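Local coordinates for protein Exo-1,5-alpha-L-arabinofuranobiosidase (Gibberella zeae, PDB 2YDT) that probably hydrolyses alpha-L-arabinofuranosidic linkages from chain ends, and here holds an iminosugar inhibitor and an arabinofuranose in its pocket, at residues 11-16 / 355-360; 21-26 / 48-53; 98-103 / 189-194; 264-269 / 312-317. One frame throughout, in Å; residues are numbered along the deposited sequence.

Interaction 1: residues 11-16 / 355-360. With SO4 (sulfate ion), chain D.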
# COMPACT_ATOMS: atom_id res chain seq x y z
N PHE A 11 -0.34 13.37 17.52
CA PHE A 11 -1.39 14.28 17.08
C PHE A 11 -2.51 13.51 16.42
O PHE A 11 -2.34 12.35 16.01
CB PHE A 11 -0.86 15.33 16.12
CG PHE A 11 -0.18 14.77 14.90
CD1 PHE A 11 -0.93 14.36 13.78
CD2 PHE A 11 1.19 14.69 14.84
CE1 PHE A 11 -0.28 13.89 12.64
CE2 PHE A 11 1.83 14.18 13.71
CZ PHE A 11 1.09 13.78 12.61
N SER A 12 -3.69 14.13 16.35
CA SER A 12 -4.88 13.47 15.82
C SER A 12 -5.53 14.27 14.70
O SER A 12 -5.76 15.47 14.83
CB SER A 12 -5.90 13.23 16.92
OG SER A 12 -5.35 12.38 17.94
N ASN A 13 -5.77 13.61 13.57
CA ASN A 13 -6.55 14.19 12.49
C ASN A 13 -6.01 15.47 11.91
O ASN A 13 -6.77 16.43 11.69
CB ASN A 13 -7.99 14.36 12.96
CG ASN A 13 -8.53 13.09 13.50
OD1 ASN A 13 -8.76 12.96 14.73
ND2 ASN A 13 -8.68 12.12 12.63
N VAL A 14 -4.72 15.52 11.66
CA VAL A 14 -4.14 16.64 10.99
C VAL A 14 -4.40 16.52 9.47
O VAL A 14 -4.09 15.52 8.85
CB VAL A 14 -2.61 16.72 11.28
CG1 VAL A 14 -1.86 17.64 10.28
CG2 VAL A 14 -2.39 17.15 12.75
N GLU A 15 -4.98 17.56 8.89
CA GLU A 15 -5.28 17.58 7.48
C GLU A 15 -4.04 17.91 6.70
O GLU A 15 -3.33 18.90 6.97
CB GLU A 15 -6.38 18.62 7.18
CG GLU A 15 -6.82 18.69 5.71
CD GLU A 15 -8.01 19.59 5.55
OE1 GLU A 15 -7.80 20.76 5.24
OE2 GLU A 15 -9.14 19.12 5.80
N ILE A 16 -3.80 17.08 5.68
CA ILE A 16 -2.69 17.23 4.77
C ILE A 16 -3.10 17.94 3.47
O ILE A 16 -2.36 18.81 2.96
CB ILE A 16 -2.08 15.82 4.45
CG1 ILE A 16 -1.54 15.19 5.76
CG2 ILE A 16 -1.03 15.90 3.34
CD1 ILE A 16 -0.99 13.76 5.61
N SER A 355 -5.42 12.98 5.32
CA SER A 355 -5.10 13.37 6.68
C SER A 355 -4.31 12.27 7.39
O SER A 355 -4.17 11.17 6.86
CB SER A 355 -6.37 13.64 7.48
OG SER A 355 -7.13 12.45 7.72
N ALA A 356 -3.79 12.57 8.59
CA ALA A 356 -3.03 11.56 9.33
C ALA A 356 -3.13 11.83 10.82
O ALA A 356 -3.42 12.95 11.24
CB ALA A 356 -1.57 11.53 8.91
N SER A 357 -2.85 10.78 11.59
CA SER A 357 -2.64 10.87 13.03
C SER A 357 -1.33 10.16 13.37
O SER A 357 -0.94 9.22 12.68
CB SER A 357 -3.78 10.17 13.76
OG SER A 357 -5.04 10.75 13.52
N VAL A 358 -0.68 10.57 14.47
CA VAL A 358 0.44 9.82 15.02
C VAL A 358 0.04 9.47 16.45
O VAL A 358 -0.31 10.37 17.22
CB VAL A 358 1.76 10.59 14.98
CG1 VAL A 358 2.83 9.88 15.86
CG2 VAL A 358 2.22 10.75 13.54
N VAL A 359 0.06 8.19 16.75
CA VAL A 359 -0.30 7.63 18.08
C VAL A 359 0.90 6.89 18.65
O VAL A 359 1.86 6.59 17.95
CB VAL A 359 -1.47 6.67 17.99
CG1 VAL A 359 -2.69 7.36 17.39
CG2 VAL A 359 -1.10 5.38 17.19
N ARG A 360 0.88 6.64 19.97
CA ARG A 360 1.83 5.77 20.61
C ARG A 360 1.18 4.43 20.92
O ARG A 360 0.12 4.36 21.55
CB ARG A 360 2.32 6.40 21.96
CG ARG A 360 3.37 7.40 21.81
CD ARG A 360 3.98 7.84 23.17
NE ARG A 360 4.90 8.91 22.87
CZ ARG A 360 6.13 8.74 22.41
NH1 ARG A 360 6.65 7.53 22.30
NH2 ARG A 360 6.85 9.78 22.10
S SO4 D . 4.09 12.59 22.94
O1 SO4 D . 5.31 12.42 22.18
O2 SO4 D . 3.47 11.33 23.29
O3 SO4 D . 4.44 13.43 24.09
O4 SO4 D . 3.11 13.41 22.23
O HOH W 1 -3.01 10.91 18.48
O HOH W 2 -8.68 12.84 9.96
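Phe11 lays its ring against Val358, in a strand pairing that joins the two ends of the chain. From CB the ring swings between the backbone N and the carbonyl carbon (chi1 57°), which brings CG back over the partner strand. On one flank CD1 and CE1 approach the carbonyl of Ala356, whose oxygen lies at the ring edge, 3.6 Å from CE1. On the other, CE2 and CZ meet the valine, and Phe11 CZ comes to 3.4 Å from Val358 CG2. Val358 CB stands over the ring face, a CH-pi contact 4.1 Å from the centroid.

The backbones run antiparallel. Phe11 and Val358 exchange N-H...O bonds in both directions, and Val14 and Ala356 do the same. Between them a G1 beta bulge sets Asn13 and Val14 opposite Ala356, with Asn13 at positive phi (59°). Its N-H turns to a side chain instead: Asn13 N donates to Ser357 OG at 3.0 Å. Gln319 bonds to both Ser357 OG and Ser355 OG, and a water links Asn13 ND2 (2.8 Å) with the latter. Arg360 NE and NH2 hold a sulfate ion, probably from the crystallisation liquor.

The chemistry implies a closure resting on more than main-chain pairing: an aromatic cover on one face and a hydroxyl that satisfies the bulge on the other fasten the N-terminal strand to the C-terminal one, the familiar way of sealing a beta-propeller.

Interaction 2: residues 21-26 / 48-53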
# COMPACT_ATOMS: atom_id res chain seq x y z
N THR A 21 -13.07 21.85 -4.90
CA THR A 21 -14.35 21.18 -4.93
C THR A 21 -14.77 20.64 -6.29
O THR A 21 -15.64 19.79 -6.35
CB THR A 21 -15.51 22.02 -4.35
OG1 THR A 21 -15.75 23.16 -5.21
CG2 THR A 21 -15.21 22.52 -2.90
N ASN A 22 -14.16 21.16 -7.35
CA ASN A 22 -14.39 20.67 -8.71
C ASN A 22 -13.55 19.43 -9.08
O ASN A 22 -13.65 18.91 -10.21
CB ASN A 22 -14.07 21.79 -9.72
CG ASN A 22 -12.63 22.26 -9.63
OD1 ASN A 22 -12.16 22.68 -8.57
ND2 ASN A 22 -11.90 22.20 -10.77
N TYR A 23 -12.71 18.92 -8.18
CA TYR A 23 -12.04 17.65 -8.45
C TYR A 23 -13.05 16.53 -8.65
O TYR A 23 -14.17 16.57 -8.09
CB TYR A 23 -11.04 17.29 -7.31
CG TYR A 23 -9.64 17.81 -7.48
CD1 TYR A 23 -9.36 18.96 -8.20
CD2 TYR A 23 -8.58 17.14 -6.86
CE1 TYR A 23 -8.05 19.38 -8.34
CE2 TYR A 23 -7.28 17.59 -6.99
CZ TYR A 23 -7.02 18.68 -7.74
OH TYR A 23 -5.71 19.11 -7.86
N ARG A 24 -12.72 15.58 -9.50
CA ARG A 24 -13.61 14.46 -9.84
C ARG A 24 -13.71 13.43 -8.73
O ARG A 24 -12.70 13.00 -8.23
CB ARG A 24 -13.12 13.80 -11.13
CG ARG A 24 -13.08 14.74 -12.33
CD ARG A 24 -12.41 14.12 -13.58
NE ARG A 24 -10.98 13.92 -13.40
CZ ARG A 24 -10.39 12.76 -13.09
NH1 ARG A 24 -11.08 11.62 -13.01
NH2 ARG A 24 -9.05 12.74 -12.93
N ASP A 25 -14.92 13.01 -8.39
CA ASP A 25 -15.18 11.94 -7.38
C ASP A 25 -14.28 10.74 -7.67
O ASP A 25 -14.21 10.27 -8.84
CB ASP A 25 -16.64 11.55 -7.55
CG ASP A 25 -17.19 10.72 -6.42
OD1 ASP A 25 -16.67 10.68 -5.30
OD2 ASP A 25 -18.26 10.14 -6.70
N PRO A 26 -13.54 10.26 -6.64
CA PRO A 26 -13.56 10.59 -5.20
C PRO A 26 -12.65 11.74 -4.76
O PRO A 26 -12.56 12.01 -3.56
CB PRO A 26 -13.07 9.28 -4.56
CG PRO A 26 -12.05 8.80 -5.53
CD PRO A 26 -12.64 9.11 -6.89
N TYR A 48 -7.39 13.38 -8.25
CA TYR A 48 -8.38 13.28 -9.35
C TYR A 48 -8.70 14.68 -9.89
O TYR A 48 -9.85 15.13 -9.90
CB TYR A 48 -9.65 12.54 -8.91
CG TYR A 48 -9.48 11.07 -8.62
CD1 TYR A 48 -9.97 10.12 -9.49
CD2 TYR A 48 -8.83 10.62 -7.47
CE1 TYR A 48 -9.83 8.74 -9.26
CE2 TYR A 48 -8.67 9.25 -7.23
CZ TYR A 48 -9.18 8.31 -8.12
OH TYR A 48 -9.03 6.96 -7.90
N SER A 49 -7.68 15.29 -10.46
CA SER A 49 -7.82 16.64 -11.01
C SER A 49 -8.53 16.61 -12.37
O SER A 49 -8.53 15.61 -13.05
CB SER A 49 -6.45 17.30 -11.11
OG SER A 49 -5.58 16.51 -11.91
N PRO A 50 -9.16 17.73 -12.76
CA PRO A 50 -9.74 17.82 -14.10
C PRO A 50 -8.63 17.89 -15.14
O PRO A 50 -7.69 18.67 -14.98
CB PRO A 50 -10.53 19.16 -14.05
CG PRO A 50 -10.41 19.65 -12.65
CD PRO A 50 -9.25 18.99 -12.01
N GLU A 51 -8.76 17.09 -16.21
CA GLU A 51 -7.72 16.91 -17.21
C GLU A 51 -8.12 17.57 -18.55
O GLU A 51 -9.26 17.50 -18.89
CB GLU A 51 -7.54 15.42 -17.45
CG GLU A 51 -6.91 14.70 -16.26
CD GLU A 51 -6.73 13.22 -16.51
OE1 GLU A 51 -7.76 12.52 -16.56
OE2 GLU A 51 -5.56 12.79 -16.69
N PRO A 52 -7.18 18.15 -19.31
CA PRO A 52 -5.77 18.24 -18.99
C PRO A 52 -5.46 19.34 -17.99
O PRO A 52 -6.37 20.13 -17.68
CB PRO A 52 -5.11 18.54 -20.34
CG PRO A 52 -6.19 19.25 -21.10
CD PRO A 52 -7.47 18.66 -20.67
N PRO A 53 -4.24 19.38 -17.45
CA PRO A 53 -3.10 18.48 -17.69
C PRO A 53 -3.39 17.06 -17.16
O PRO A 53 -4.26 16.88 -16.28
CB PRO A 53 -1.98 19.08 -16.89
CG PRO A 53 -2.53 20.19 -16.11
CD PRO A 53 -3.93 20.44 -16.49
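Tyr48 and Pro26 form the tight end of this meeting of two loops. Pro26, which follows a cis peptide bond, sets CD squarely over the centre of the tyrosine ring, 3.7 Å from the centroid in a CH-pi contact, while its CG lies beside Tyr48 CE2. The other aromatic is loaded in the same way from the other loop: Ser49 CA sits over the middle of the Tyr23 ring, 3.8 Å from its centroid. Between these two CH-pi contacts the backbone is tied, Arg24 N donating to Tyr48 O at 2.9 Å.

Arg24 then leads from this packed zone toward the looser one. A bend at chi3 (-69°) turns NE so that the guanidinium grips a single carbonyl side-on: Ser49 O lies in the guanidinium plane, 3.0 Å from Arg24 NE and 2.9 Å from Arg24 NH2. Both nitrogens reach it from the same face of the carbonyl, NE from well above its plane (54°). Glu51 adds little directional hold, since Arg24 NH2 and Glu51 OE1 are 3.9 Å apart and that oxygen lies over a face of the guanidinium; the carboxylate has firmer partners in Arg85, Ser114 and Val55. At the exposed margin, Asn22 ND2 merely brushes Pro50 CG.

Tyr48 OH is bonded to Glu46, and both residues line the arabinofuranose pocket. The chemistry is consistent with proline packing on the ring, main-chain tethering and a gripped carbonyl together holding a sugar-contacting tyrosine in place, while the long Arg24-Glu51 salt bridge adds charge attraction without a directed N-H.

Interaction 3: residues 98-103 / 189-194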
# COMPACT_ATOMS: atom_id res chain seq x y z
N GLY A 98 22.09 -0.94 -9.13
CA GLY A 98 22.70 -0.33 -10.30
C GLY A 98 23.07 1.11 -10.05
O GLY A 98 23.69 1.44 -9.00
N LYS A 99 22.70 1.99 -10.96
CA LYS A 99 23.05 3.41 -10.86
C LYS A 99 22.15 4.25 -9.96
O LYS A 99 22.26 5.48 -9.94
CB LYS A 99 23.11 4.02 -12.26
CG LYS A 99 21.77 4.13 -12.96
CD LYS A 99 21.93 4.66 -14.35
CE LYS A 99 20.58 4.88 -15.03
NZ LYS A 99 20.78 5.06 -16.55
N TYR A 100 21.27 3.60 -9.21
CA TYR A 100 20.41 4.26 -8.20
C TYR A 100 20.91 3.92 -6.81
O TYR A 100 20.80 2.78 -6.37
CB TYR A 100 18.94 3.80 -8.42
CG TYR A 100 18.47 4.12 -9.82
CD1 TYR A 100 17.99 5.37 -10.14
CD2 TYR A 100 18.54 3.19 -10.83
CE1 TYR A 100 17.61 5.70 -11.42
CE2 TYR A 100 18.15 3.48 -12.12
CZ TYR A 100 17.67 4.76 -12.41
OH TYR A 100 17.28 5.11 -13.69
N PRO A 101 21.51 4.90 -6.10
CA PRO A 101 22.14 4.58 -4.83
C PRO A 101 21.19 4.48 -3.66
O PRO A 101 20.03 4.86 -3.75
CB PRO A 101 23.06 5.78 -4.58
CG PRO A 101 22.45 6.87 -5.29
CD PRO A 101 21.84 6.26 -6.54
N LYS A 102 21.72 3.97 -2.56
CA LYS A 102 21.04 4.05 -1.26
C LYS A 102 20.52 5.46 -1.05
O LYS A 102 21.22 6.44 -1.30
CB LYS A 102 22.02 3.68 -0.14
CG LYS A 102 21.40 3.63 1.22
CD LYS A 102 22.41 3.19 2.29
CE LYS A 102 21.70 3.00 3.59
NZ LYS A 102 22.64 2.76 4.72
N GLY A 103 19.25 5.56 -0.61
CA GLY A 103 18.61 6.81 -0.35
C GLY A 103 17.82 7.39 -1.50
O GLY A 103 17.14 8.38 -1.33
N THR A 189 17.44 -6.21 -10.33
CA THR A 189 18.69 -5.91 -9.70
C THR A 189 19.27 -4.57 -10.15
O THR A 189 20.17 -4.04 -9.49
CB THR A 189 19.71 -7.02 -9.97
OG1 THR A 189 19.82 -7.22 -11.39
CG2 THR A 189 19.26 -8.32 -9.29
N ASP A 190 18.74 -4.00 -11.23
CA ASP A 190 19.22 -2.70 -11.75
C ASP A 190 18.14 -1.64 -11.89
O ASP A 190 18.41 -0.53 -12.38
CB ASP A 190 20.00 -2.89 -13.05
CG ASP A 190 19.12 -3.26 -14.23
OD1 ASP A 190 17.92 -3.63 -14.03
OD2 ASP A 190 19.58 -3.21 -15.38
N LEU A 191 16.92 -1.96 -11.45
CA LEU A 191 15.74 -1.12 -11.64
C LEU A 191 15.26 -0.91 -13.08
O LEU A 191 14.27 -0.21 -13.30
CB LEU A 191 15.90 0.24 -10.97
CG LEU A 191 15.51 0.16 -9.51
CD1 LEU A 191 15.94 1.42 -8.77
CD2 LEU A 191 13.94 0.01 -9.56
N LYS A 192 15.95 -1.53 -14.04
CA LYS A 192 15.61 -1.41 -15.47
C LYS A 192 15.02 -2.70 -16.07
O LYS A 192 14.03 -2.65 -16.81
CB LYS A 192 16.86 -1.00 -16.27
CG LYS A 192 17.47 0.37 -15.85
CD LYS A 192 16.63 1.48 -16.44
CE LYS A 192 17.16 2.90 -16.17
NZ LYS A 192 16.24 3.85 -16.84
N LYS A 193 15.65 -3.82 -15.77
CA LYS A 193 15.29 -5.15 -16.30
C LYS A 193 14.49 -5.85 -15.20
O LYS A 193 14.96 -5.96 -14.07
CB LYS A 193 16.60 -5.90 -16.58
CG LYS A 193 16.56 -7.37 -16.99
CD LYS A 193 18.02 -7.94 -17.14
CE LYS A 193 18.00 -9.34 -17.77
NZ LYS A 193 19.38 -9.96 -17.81
N TRP A 194 13.29 -6.33 -15.53
CA TRP A 194 12.43 -7.03 -14.54
C TRP A 194 12.34 -8.53 -14.89
O TRP A 194 12.31 -8.91 -16.07
CB TRP A 194 11.05 -6.40 -14.50
CG TRP A 194 11.11 -5.03 -13.97
CD1 TRP A 194 11.29 -3.88 -14.71
CD2 TRP A 194 11.03 -4.63 -12.61
NE1 TRP A 194 11.38 -2.82 -13.88
CE2 TRP A 194 11.20 -3.22 -12.59
CE3 TRP A 194 10.82 -5.31 -11.40
CZ2 TRP A 194 11.18 -2.49 -11.40
CZ3 TRP A 194 10.80 -4.58 -10.21
CH2 TRP A 194 10.98 -3.18 -10.22
O HOH W 3 20.87 0.72 -12.84
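Tyr100 meets Leu191 with its ring and Lys192 with its hydroxyl end, and these van der Waals touches carry most of the contact. Leu191 CD1, in one of two deposited conformers, comes obliquely to the ring and lies 3.8 Å from Tyr100 CD2. At the far end Lys192 crosses the tyrosine at about a right angle: a bend at chi2 (-78°) turns CD back, and the methylene CE arrives near the ring plane, 3.3 Å from Tyr100 OH. The polar tips look elsewhere, the hydroxyl to Glu134 and Lys192 NZ to the carbonyl of Val136.

No direct hydrogen bond spans the two loops. One water does the bridging, accepting from Lys99 N at 2.9 Å and donating to Asp190 O at 2.8 Å. Beside it Gly98, at positive phi, brings its backbone close to Asp190.

Charge enters in two ways. Lys99 and Lys192 touch through their CE methylenes, and their like-charged NZ atoms are 4.7 Å apart, which may weaken the contact somewhat. Within its own loop Asp190 OD1 takes two backbone N-H groups, Lys192 N from above the carboxylate plane and Lys193 N, at 2.9 Å, on the syn lone pair.

That pattern is an Asx turn extended to an Asx motif. It shapes the hairpin between strands 182-188 and 198-201, which leans on the loop before strand 105-111 and so joins two successive four-stranded sheets of the beta-propeller.

Interaction 4: residues 264-269 / 312-317. With MN (manganese (II) ion), chain M.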
# COMPACT_ATOMS: atom_id res chain seq x y z
N ILE A 264 -7.21 -13.09 9.50
CA ILE A 264 -7.06 -12.30 10.71
C ILE A 264 -8.40 -12.24 11.41
O ILE A 264 -9.37 -11.75 10.86
CB ILE A 264 -6.59 -10.84 10.49
CG1 ILE A 264 -5.20 -10.84 9.91
CG2 ILE A 264 -6.59 -10.07 11.86
CD1 ILE A 264 -4.57 -9.41 9.73
N VAL A 265 -8.45 -12.76 12.64
CA VAL A 265 -9.65 -12.66 13.50
C VAL A 265 -9.13 -12.25 14.87
O VAL A 265 -8.26 -12.92 15.42
CB VAL A 265 -10.40 -14.01 13.60
CG1 VAL A 265 -11.67 -13.89 14.49
CG2 VAL A 265 -10.83 -14.55 12.22
N SER A 266 -9.60 -11.13 15.43
CA SER A 266 -9.09 -10.68 16.74
C SER A 266 -9.75 -11.53 17.84
O SER A 266 -10.70 -12.26 17.56
CB SER A 266 -9.32 -9.18 16.99
OG SER A 266 -10.68 -8.85 17.01
N ASN A 267 -9.23 -11.38 19.05
CA ASN A 267 -9.67 -12.17 20.23
C ASN A 267 -11.18 -12.03 20.50
O ASN A 267 -11.83 -12.99 20.95
CB ASN A 267 -8.83 -11.82 21.47
CG ASN A 267 -8.96 -10.37 21.87
OD1 ASN A 267 -8.60 -9.47 21.11
ND2 ASN A 267 -9.51 -10.12 23.08
N ASP A 268 -11.78 -10.87 20.20
CA ASP A 268 -13.24 -10.69 20.36
C ASP A 268 -14.09 -11.16 19.17
O ASP A 268 -15.31 -10.97 19.16
CB ASP A 268 -13.58 -9.25 20.77
CG ASP A 268 -13.58 -8.27 19.61
OD1 ASP A 268 -13.11 -8.66 18.52
OD2 ASP A 268 -14.10 -7.15 19.79
N GLY A 269 -13.45 -11.73 18.15
CA GLY A 269 -14.15 -12.26 16.99
C GLY A 269 -14.23 -11.33 15.78
O GLY A 269 -14.85 -11.67 14.79
N TRP A 312 -4.10 -12.19 17.58
CA TRP A 312 -4.44 -10.84 17.05
C TRP A 312 -5.32 -10.11 18.06
O TRP A 312 -6.30 -10.68 18.57
CB TRP A 312 -5.14 -10.90 15.70
CG TRP A 312 -4.22 -11.37 14.62
CD1 TRP A 312 -4.03 -12.67 14.18
CD2 TRP A 312 -3.33 -10.56 13.84
NE1 TRP A 312 -3.09 -12.70 13.16
CE2 TRP A 312 -2.63 -11.43 12.95
CE3 TRP A 312 -3.03 -9.19 13.80
CZ2 TRP A 312 -1.68 -10.95 12.01
CZ3 TRP A 312 -2.08 -8.73 12.87
CH2 TRP A 312 -1.42 -9.60 12.00
N LYS A 313 -4.98 -8.85 18.30
CA LYS A 313 -5.75 -7.97 19.20
C LYS A 313 -6.21 -6.74 18.41
O LYS A 313 -5.63 -6.41 17.38
CB LYS A 313 -4.93 -7.54 20.41
CG LYS A 313 -4.14 -8.67 21.15
CD LYS A 313 -4.97 -9.81 21.61
CE LYS A 313 -4.19 -10.79 22.50
NZ LYS A 313 -4.89 -12.14 22.56
N LYS A 314 -7.25 -6.07 18.90
CA LYS A 314 -7.84 -4.93 18.22
C LYS A 314 -7.85 -3.72 19.14
O LYS A 314 -8.20 -3.86 20.33
CB LYS A 314 -9.23 -5.30 17.79
CG LYS A 314 -10.16 -4.13 17.36
CD LYS A 314 -11.54 -4.63 17.02
CE LYS A 314 -12.43 -4.69 18.26
NZ LYS A 314 -13.86 -4.66 17.91
N TRP A 315 -7.53 -2.53 18.62
CA TRP A 315 -7.44 -1.28 19.40
C TRP A 315 -7.99 -0.08 18.65
O TRP A 315 -7.68 0.12 17.46
CB TRP A 315 -5.99 -0.95 19.82
CG TRP A 315 -5.17 -2.13 20.27
CD1 TRP A 315 -4.35 -2.88 19.49
CD2 TRP A 315 -5.11 -2.72 21.57
NE1 TRP A 315 -3.77 -3.90 20.21
CE2 TRP A 315 -4.22 -3.81 21.50
CE3 TRP A 315 -5.70 -2.41 22.80
CZ2 TRP A 315 -3.92 -4.61 22.61
CZ3 TRP A 315 -5.40 -3.20 23.90
CH2 TRP A 315 -4.52 -4.28 23.79
N ASP A 316 -8.77 0.76 19.34
CA ASP A 316 -9.27 1.99 18.75
C ASP A 316 -8.16 3.00 18.59
O ASP A 316 -7.22 3.06 19.39
CB ASP A 316 -10.36 2.62 19.64
CG ASP A 316 -11.61 1.84 19.67
OD1 ASP A 316 -12.08 1.41 18.60
OD2 ASP A 316 -12.16 1.64 20.77
N VAL A 317 -8.29 3.81 17.53
CA VAL A 317 -7.38 4.92 17.28
C VAL A 317 -8.21 6.11 16.79
O VAL A 317 -9.35 5.91 16.37
CB VAL A 317 -6.30 4.55 16.20
CG1 VAL A 317 -5.33 3.44 16.72
CG2 VAL A 317 -6.97 4.17 14.89
MN MN M . -13.88 0.28 18.14
O HOH W 4 -6.34 -14.10 17.03
O HOH W 5 -13.46 -1.18 18.92
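Ser266 and Asn267 converge on the carbonyl of Trp312 in an unusual way: the oxygen is met by one weak N-H bond, Asn267 N to Trp312 O at 3.1 Å, and by a carbon donor, Ser266 CA, 3.3 Å from the same Trp312 O. A water supplies a further link, spanning Val265 O and Trp312 N.

Apolar contact lies to one side of this seam. Ile264 lies across one indole face, CG2 standing over the rim 3.8 Å from Trp312 CD2 and CD1 over the six-membered ring, while the indole N-H goes to Tyr247.

On the other side the type I turn 266-269 presents Asp268. Lys314 starts with CG anti to the backbone N (chi1 166°), bends at chi3, and gives NZ to the syn lone pair of Asp268 OD2 at 3.1 Å, a salt bridge; Thr270 takes a second bond from NZ.

Two residues farther on, Asp316 OD1 binds manganese at 2.2 Å, with Glu299 as its protein partner. The arrangement is that of neighbouring propeller blades: the loop leaving the outermost strand of one blade (262-263) packs on the outermost strand of the next (313-315), beside a surface metal site.

In the fold
The four contacts sit around one beta-propeller. Interaction 1 pairs the two ends of the chain, and the other three are nested within the loop it closes. Interaction 4 is its nearest neighbour, with centres 21 Å apart and nearest atoms about 5 Å apart, although the two do not touch. Interaction 2 is the one that reaches the pocket: the side chain of Tyr48 is about 4 Å from the bound arabinofuranose and about 8 Å from the iminosugar. Interaction 3 lies away from the pocket and the metal sites, on the opposite side of the chain's centre from interaction 4, with 39 Å between their centres.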